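Local atomic coordinates of vestitone reductase (Medicago sativa, PDB entry 2P4H), a protein that catalyses the stereospecific NADPH-dependent reduction of (3R)-vestitone to the isoflavanol DMI, the penultimate step in making the alfalfa phytoalexin medicarpin. Residues E258-Y270 with I305-K317. Numbering follows the deposited sequence.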
loop_
_atom_site.group_PDB
_atom_site.type_symbol
_atom_site.label_atom_id
_atom_site.label_comp_id
_atom_site.label_asym_id
_atom_site.label_seq_id
_atom_site.Cartn_x
_atom_site.Cartn_y
_atom_site.Cartn_z
ATOM N N GLU A 258 2.890 -23.080 -3.778
ATOM C CA GLU A 258 4.098 -22.870 -2.987
ATOM C C GLU A 258 3.691 -22.348 -1.615
ATOM O O GLU A 258 4.330 -22.643 -0.603
ATOM C CB GLU A 258 5.036 -21.891 -3.703
ATOM C CG GLU A 258 5.549 -22.451 -5.024
ATOM C CD GLU A 258 6.552 -21.549 -5.715
ATOM O OE1 GLU A 258 6.909 -21.851 -6.875
ATOM O OE2 GLU A 258 6.990 -20.551 -5.107
ATOM N N MET A 259 2.610 -21.577 -1.589
ATOM C CA MET A 259 2.068 -21.042 -0.350
ATOM C C MET A 259 1.686 -22.235 0.546
ATOM O O MET A 259 2.003 -22.267 1.736
ATOM C CB MET A 259 0.838 -20.198 -0.689
ATOM C CG MET A 259 0.121 -19.561 0.473
ATOM S SD MET A 259 -1.338 -18.678 -0.143
ATOM C CE MET A 259 -0.755 -16.992 -0.192
ATOM N N SER A 260 1.014 -23.218 -0.043
ATOM C CA SER A 260 0.605 -24.411 0.688
ATOM C C SER A 260 1.804 -25.162 1.269
ATOM O O SER A 260 1.780 -25.590 2.424
ATOM C CB SER A 260 -0.176 -25.349 -0.230
ATOM O OG SER A 260 -0.392 -26.600 0.403
ATOM N N GLN A 261 2.850 -25.338 0.470
ATOM C CA GLN A 261 4.022 -26.053 0.961
ATOM C C GLN A 261 4.683 -25.323 2.123
ATOM O O GLN A 261 5.056 -25.942 3.120
ATOM C CB GLN A 261 5.028 -26.278 -0.172
ATOM C CG GLN A 261 4.480 -27.180 -1.269
ATOM C CD GLN A 261 5.519 -27.560 -2.303
ATOM O OE1 GLN A 261 6.310 -26.726 -2.738
ATOM N NE2 GLN A 261 5.508 -28.822 -2.714
ATOM N N LEU A 262 4.816 -24.007 2.012
ATOM C CA LEU A 262 5.437 -23.225 3.072
ATOM C C LEU A 262 4.621 -23.283 4.359
ATOM O O LEU A 262 5.145 -23.615 5.422
ATOM C CB LEU A 262 5.597 -21.763 2.626
ATOM C CG LEU A 262 6.238 -20.758 3.596
ATOM C CD1 LEU A 262 6.583 -19.492 2.834
ATOM C CD2 LEU A 262 5.305 -20.434 4.752
ATOM N N LEU A 263 3.337 -22.961 4.264
ATOM C CA LEU A 263 2.482 -22.952 5.442
ATOM C C LEU A 263 2.262 -24.325 6.074
ATOM O O LEU A 263 2.165 -24.439 7.299
ATOM C CB LEU A 263 1.139 -22.299 5.101
ATOM C CG LEU A 263 1.250 -20.853 4.601
ATOM C CD1 LEU A 263 -0.129 -20.331 4.231
ATOM C CD2 LEU A 263 1.885 -19.978 5.675
ATOM N N SER A 264 2.192 -25.370 5.253
ATOM C CA SER A 264 1.983 -26.713 5.785
ATOM C C SER A 264 3.167 -27.156 6.636
ATOM O O SER A 264 2.995 -27.801 7.670
ATOM C CB SER A 264 1.773 -27.717 4.649
ATOM O OG SER A 264 0.577 -27.446 3.941
ATOM N N ALA A 265 4.368 -26.800 6.200
ATOM C CA ALA A 265 5.574 -27.175 6.923
ATOM C C ALA A 265 5.790 -26.355 8.190
ATOM O O ALA A 265 6.171 -26.893 9.231
ATOM C CB ALA A 265 6.789 -27.043 6.005
ATOM N N LYS A 266 5.526 -25.055 8.116
ATOM C CA LYS A 266 5.740 -24.183 9.265
ATOM C C LYS A 266 4.606 -24.140 10.287
ATOM O O LYS A 266 4.849 -23.858 11.459
ATOM C CB LYS A 266 6.053 -22.760 8.788
ATOM C CG LYS A 266 7.254 -22.664 7.852
ATOM C CD LYS A 266 8.506 -23.281 8.463
ATOM C CE LYS A 266 9.679 -23.221 7.492
ATOM N NZ LYS A 266 10.890 -23.910 8.025
ATOM N N TYR A 267 3.381 -24.420 9.852
ATOM C CA TYR A 267 2.229 -24.382 10.753
ATOM C C TYR A 267 1.395 -25.655 10.656
ATOM O O TYR A 267 0.258 -25.631 10.188
ATOM C CB TYR A 267 1.359 -23.161 10.430
ATOM C CG TYR A 267 2.143 -21.872 10.383
ATOM C CD1 TYR A 267 2.485 -21.193 11.553
ATOM C CD2 TYR A 267 2.606 -21.368 9.169
ATOM C CE1 TYR A 267 3.275 -20.044 11.512
ATOM C CE2 TYR A 267 3.396 -20.229 9.116
ATOM C CZ TYR A 267 3.729 -19.573 10.288
ATOM O OH TYR A 267 4.535 -18.460 10.238
ATOM N N PRO A 268 1.953 -26.786 11.109
ATOM C CA PRO A 268 1.249 -28.071 11.068
ATOM C C PRO A 268 -0.040 -28.086 11.891
ATOM O O PRO A 268 -0.879 -28.971 11.723
ATOM C CB PRO A 268 2.295 -29.052 11.596
ATOM C CG PRO A 268 3.088 -28.216 12.542
ATOM C CD PRO A 268 3.263 -26.928 11.767
ATOM N N GLU A 269 -0.199 -27.099 12.767
ATOM C CA GLU A 269 -1.386 -27.010 13.615
ATOM C C GLU A 269 -2.654 -26.651 12.842
ATOM O O GLU A 269 -3.763 -26.816 13.350
ATOM C CB GLU A 269 -1.174 -25.980 14.729
ATOM C CG GLU A 269 -0.821 -24.584 14.229
ATOM C CD GLU A 269 0.678 -24.336 14.182
ATOM O OE1 GLU A 269 1.429 -25.257 13.809
ATOM O OE2 GLU A 269 1.105 -23.211 14.516
ATOM N N TYR A 270 -2.496 -26.157 11.618
ATOM C CA TYR A 270 -3.651 -25.782 10.807
ATOM C C TYR A 270 -3.954 -26.794 9.712
ATOM O O TYR A 270 -3.050 -27.434 9.177
ATOM C CB TYR A 270 -3.428 -24.414 10.149
ATOM C CG TYR A 270 -3.193 -23.287 11.123
ATOM C CD1 TYR A 270 -4.109 -23.017 12.139
ATOM C CD2 TYR A 270 -2.051 -22.493 11.034
ATOM C CE1 TYR A 270 -3.892 -21.984 13.045
ATOM C CE2 TYR A 270 -1.823 -21.458 11.936
ATOM C CZ TYR A 270 -2.747 -21.210 12.939
ATOM O OH TYR A 270 -2.519 -20.202 13.846
ATOM N N ILE A 305 9.688 -14.024 2.640
ATOM C CA ILE A 305 8.308 -14.460 2.514
ATOM C C ILE A 305 7.886 -15.120 3.829
ATOM O O ILE A 305 6.766 -14.922 4.302
ATOM C CB ILE A 305 8.145 -15.465 1.352
ATOM C CG1 ILE A 305 8.304 -14.739 0.012
ATOM C CG2 ILE A 305 6.788 -16.145 1.431
ATOM C CD1 ILE A 305 8.287 -15.663 -1.201
ATOM N N GLU A 306 8.785 -15.892 4.431
ATOM C CA GLU A 306 8.473 -16.549 5.695
ATOM C C GLU A 306 8.202 -15.520 6.796
ATOM O O GLU A 306 7.274 -15.691 7.592
ATOM C CB GLU A 306 9.612 -17.492 6.099
ATOM C CG GLU A 306 9.800 -18.670 5.143
ATOM C CD GLU A 306 10.864 -18.430 4.076
ATOM O OE1 GLU A 306 10.899 -17.336 3.469
ATOM O OE2 GLU A 306 11.667 -19.355 3.832
ATOM N N ASP A 307 8.996 -14.450 6.836
ATOM C CA ASP A 307 8.808 -13.397 7.837
ATOM C C ASP A 307 7.433 -12.760 7.672
ATOM O O ASP A 307 6.724 -12.503 8.646
ATOM C CB ASP A 307 9.840 -12.272 7.685
ATOM C CG ASP A 307 11.257 -12.717 7.964
ATOM O OD1 ASP A 307 11.456 -13.643 8.779
ATOM O OD2 ASP A 307 12.177 -12.107 7.377
ATOM N N MET A 308 7.077 -12.485 6.422
ATOM C CA MET A 308 5.801 -11.859 6.102
ATOM C C MET A 308 4.613 -12.677 6.606
ATOM O O MET A 308 3.724 -12.148 7.280
ATOM C CB MET A 308 5.707 -11.660 4.590
ATOM C CG MET A 308 4.403 -11.051 4.115
ATOM S SD MET A 308 4.328 -10.992 2.318
ATOM C CE MET A 308 4.362 -12.737 1.928
ATOM N N PHE A 309 4.593 -13.963 6.275
ATOM C CA PHE A 309 3.507 -14.823 6.718
ATOM C C PHE A 309 3.511 -15.006 8.231
ATOM O O PHE A 309 2.450 -15.003 8.852
ATOM C CB PHE A 309 3.582 -16.193 6.030
ATOM C CG PHE A 309 3.014 -16.204 4.636
ATOM C CD1 PHE A 309 1.646 -16.043 4.429
ATOM C CD2 PHE A 309 3.844 -16.352 3.530
ATOM C CE1 PHE A 309 1.110 -16.027 3.138
ATOM C CE2 PHE A 309 3.319 -16.336 2.233
ATOM C CZ PHE A 309 1.949 -16.172 2.039
ATOM N N ASP A 310 4.688 -15.152 8.836
ATOM C CA ASP A 310 4.724 -15.348 10.278
ATOM C C ASP A 310 4.250 -14.125 11.043
ATOM O O ASP A 310 3.504 -14.253 12.015
ATOM C CB ASP A 310 6.121 -15.731 10.763
ATOM C CG ASP A 310 6.100 -16.261 12.184
ATOM O OD1 ASP A 310 5.452 -17.307 12.410
ATOM O OD2 ASP A 310 6.711 -15.630 13.071
ATOM N N ASP A 311 4.677 -12.939 10.618
ATOM C CA ASP A 311 4.256 -11.725 11.304
ATOM C C ASP A 311 2.742 -11.566 11.227
ATOM O O ASP A 311 2.099 -11.206 12.212
ATOM C CB ASP A 311 4.956 -10.491 10.718
ATOM C CG ASP A 311 6.401 -10.373 11.172
ATOM O OD1 ASP A 311 6.735 -10.954 12.226
ATOM O OD2 ASP A 311 7.201 -9.691 10.496
ATOM N N ALA A 312 2.168 -11.848 10.064
ATOM C CA ALA A 312 0.727 -11.741 9.899
ATOM C C ALA A 312 0.002 -12.779 10.761
ATOM O O ALA A 312 -0.967 -12.463 11.450
ATOM C CB ALA A 312 0.352 -11.924 8.429
ATOM N N ILE A 313 0.479 -14.017 10.726
ATOM C CA ILE A 313 -0.147 -15.085 11.494
ATOM C C ILE A 313 -0.072 -14.859 13.002
ATOM O O ILE A 313 -1.081 -15.005 13.698
ATOM C CB ILE A 313 0.459 -16.450 11.096
ATOM C CG1 ILE A 313 -0.061 -16.834 9.706
ATOM C CG2 ILE A 313 0.107 -17.517 12.126
ATOM C CD1 ILE A 313 0.646 -18.015 9.074
ATOM N N GLN A 314 1.098 -14.483 13.513
ATOM C CA GLN A 314 1.227 -14.240 14.949
ATOM C C GLN A 314 0.341 -13.072 15.381
ATOM O O GLN A 314 -0.273 -13.109 16.452
ATOM C CB GLN A 314 2.682 -13.946 15.334
ATOM C CG GLN A 314 3.669 -15.078 15.063
ATOM C CD GLN A 314 3.168 -16.436 15.524
ATOM O OE1 GLN A 314 2.509 -16.555 16.560
ATOM N NE2 GLN A 314 3.494 -17.473 14.763
ATOM N N CYS A 315 0.265 -12.034 14.551
ATOM C CA CYS A 315 -0.553 -10.873 14.884
ATOM C C CYS A 315 -2.023 -11.282 14.915
ATOM O O CYS A 315 -2.765 -10.907 15.826
ATOM C CB CYS A 315 -0.329 -9.748 13.868
ATOM S SG CYS A 315 -1.063 -8.165 14.347
ATOM N N CYS A 316 -2.444 -12.066 13.927
ATOM C CA CYS A 316 -3.825 -12.527 13.882
ATOM C C CYS A 316 -4.167 -13.377 15.104
ATOM O O CYS A 316 -5.263 -13.267 15.655
ATOM C CB CYS A 316 -4.078 -13.330 12.605
ATOM S SG CYS A 316 -4.279 -12.304 11.134
ATOM N N LYS A 317 -3.235 -14.225 15.525
ATOM C CA LYS A 317 -3.463 -15.071 16.698
ATOM C C LYS A 317 -3.636 -14.212 17.946
ATOM O O LYS A 317 -4.544 -14.437 18.749
ATOM C CB LYS A 317 -2.289 -16.034 16.886
ATOM C CG LYS A 317 -2.231 -17.139 15.841
ATOM C CD LYS A 317 -0.890 -17.853 15.848
ATOM C CE LYS A 317 -0.591 -18.503 17.189
ATOM N NZ LYS A 317 0.761 -19.135 17.181
HETATM O O HOH W 1 6.386 -18.335 8.044
HETATM O O HOH W 2 -0.102 -21.048 15.182
#
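Y267 reaches D310 and I313 from the end of helix 256-266, in a helix-helix packing within the C-terminal part of this extended, Rossmann-type reductase. The axes of segments 258-266 and 305-317 approach to 11.3 Å and cross at -62°. Strands 219-226 and 252-255 meet M259, I305 and F309, so both helices pack against the small mixed sheet.

Y267 is the first residue past the helix. Its CB carries CG beside the backbone N and anti to the carbonyl carbon (chi1 -52°), which sends the ring toward helix 305-319. Along the ring, CD2 and then CE2 run under the delta methyl of I313, with Y267 CE2 3.5 Å from I313 CD1; the methyl lies over the face, offset toward the rim, in a CH-pi contact. CE1, on the opposite edge, borders D310 OD1, which lies near the ring plane, and CZ touches both that oxygen and the I313 methyl. At the tip, Y267 OH donates to the anti lone pair of D310 OD1 at 2.6 Å, with ring and carboxylate planes only 16° apart. The same oxygen also accepts a hydrogen bond from Q314 NE2, which comes from above the carboxylate plane, while a water links Y267 OH to E306 O.

One turn earlier on the helix, L263 CD2 touches both F309 and I313. M259, bent at its thioether, brings its CE to the edge of the F309 ring, 3.6 Å from CZ. Nearer the start of helix 305-319, L262 CD1 rests on I305 CG2.

At the far end Y270 OH lies 3.5 Å from K317 CD, and a second water joins that hydroxyl to E269 OE2 and K317 NZ.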